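Local coordinates for hypothetical protein AGR_L_1239 (PDB 1VQS) that is of unknown function but belongs to the NIPSNAP family and has a ferredoxin-like alpha+beta fold, at the interface of chains A and B. Coordinates in Å, arbitrary orientation; residue numbers count along the deposited sequence, not the author numbering. Chains: chain A/B, hypothetical protein AGR_L_1239.

The interface of chains A and B. Residues chain A 100-101; chain B 21, 24, 100.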
loop_
_atom_site.group_PDB
_atom_site.type_symbol
_atom_site.label_atom_id
_atom_site.label_comp_id
_atom_site.label_asym_id
_atom_site.label_seq_id
_atom_site.Cartn_x
_atom_site.Cartn_y
_atom_site.Cartn_z
ATOM N N GLU A 100 -11.785 11.830 2.470
ATOM C CA GLU A 100 -12.026 10.389 2.415
ATOM C C GLU A 100 -11.167 9.587 3.373
ATOM O O GLU A 100 -11.682 8.764 4.132
ATOM C CB GLU A 100 -11.833 9.861 0.979
ATOM C CG GLU A 100 -12.985 10.296 0.059
ATOM C CD GLU A 100 -12.881 9.747 -1.360
ATOM O OE1 GLU A 100 -11.866 9.148 -1.753
ATOM O OE2 GLU A 100 -13.848 9.927 -2.116
ATOM N N VAL A 101 -9.855 9.805 3.310
ATOM C CA VAL A 101 -8.885 9.047 4.104
ATOM C C VAL A 101 -7.907 10.041 4.688
ATOM O O VAL A 101 -7.614 11.058 4.048
ATOM C CB VAL A 101 -8.159 7.990 3.250
ATOM C CG1 VAL A 101 -7.113 7.255 4.044
ATOM C CG2 VAL A 101 -9.207 7.000 2.712
ATOM N N ARG B 21 -10.949 0.825 9.197
ATOM C CA ARG B 21 -10.928 2.244 8.810
ATOM C C ARG B 21 -12.357 2.692 8.628
ATOM O O ARG B 21 -13.076 2.128 7.800
ATOM C CB ARG B 21 -10.180 2.464 7.503
ATOM C CG ARG B 21 -10.038 3.926 7.160
ATOM C CD ARG B 21 -9.453 4.112 5.786
ATOM N NE ARG B 21 -10.517 4.095 4.790
ATOM C CZ ARG B 21 -10.356 3.715 3.524
ATOM N NH1 ARG B 21 -9.208 3.209 3.119
ATOM N NH2 ARG B 21 -11.373 3.783 2.695
ATOM N N ASN B 24 -14.762 8.969 7.379
ATOM C CA ASN B 24 -14.162 10.097 8.064
ATOM C C ASN B 24 -15.150 10.787 9.011
ATOM O O ASN B 24 -16.286 11.132 8.624
ATOM C CB ASN B 24 -13.620 11.108 7.059
ATOM C CG ASN B 24 -12.949 12.258 7.738
ATOM O OD1 ASN B 24 -11.897 12.077 8.320
ATOM N ND2 ASN B 24 -13.563 13.438 7.696
ATOM N N GLU B 100 -15.504 1.414 6.525
ATOM C CA GLU B 100 -15.182 1.382 5.099
ATOM C C GLU B 100 -14.353 0.182 4.685
ATOM O O GLU B 100 -14.702 -0.518 3.732
ATOM C CB GLU B 100 -14.463 2.678 4.676
ATOM C CG GLU B 100 -15.430 3.873 4.640
ATOM C CD GLU B 100 -14.788 5.172 4.164
ATOM O OE1 GLU B 100 -13.562 5.265 3.990
ATOM O OE2 GLU B 100 -15.537 6.141 3.962
HETATM O O HOH W 1 -14.357 8.531 4.543
#
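A:Val101 sets its CG2 methyl over the middle of one face of the B:Arg21 guanidinium, 3.6 Å from CZ, and the two side chains meet at about a right angle. The flat, delocalised guanidinium accepts a methyl on its face while its N-H groups point outward in its plane, so one residue can serve an apolar and a polar neighbour together. The branched valine suits the other half: with CG1 anti to the backbone N (chi1 177°), CG2 is the branch turned to the arginine.

At the edge of the same guanidinium lies the carboxylate of B:Glu100. B:Arg21 NH2 donates to its OE1 at 2.9 Å, a salt bridge within chain B that lies nearly in the guanidinium plane but meets OE1 on the anti side, 29° out of the carboxylate plane. A weak bond from NE to the same OE1 may add a little. The bend in the arginine chain at chi3 (87°) turns its end group towards both partners.

The other carboxylate oxygen, B:Glu100 OE2, reaches water 1 at 2.7 Å; the glutamate chain, extended beyond CG, can thus join arginine and water. That water also lies 2.7 Å from the backbone carbonyl O of A:Glu100 and receives the backbone N-H of B:Asn24 at 2.9 Å, linking the chains. At these two positions the backbone, not the side-chain type, makes the contact.

A:Glu100 and A:Val101 lie near the start of strand 99-109, as does B:Glu100 in its own chain; B:Arg21 lies near the end of strand 14-22, and B:Asn24 follows in the loop before helix 27-46. The small patch therefore joins one strand start of chain A to strand ends and a loop of chain B, in a pairing that may not be biological.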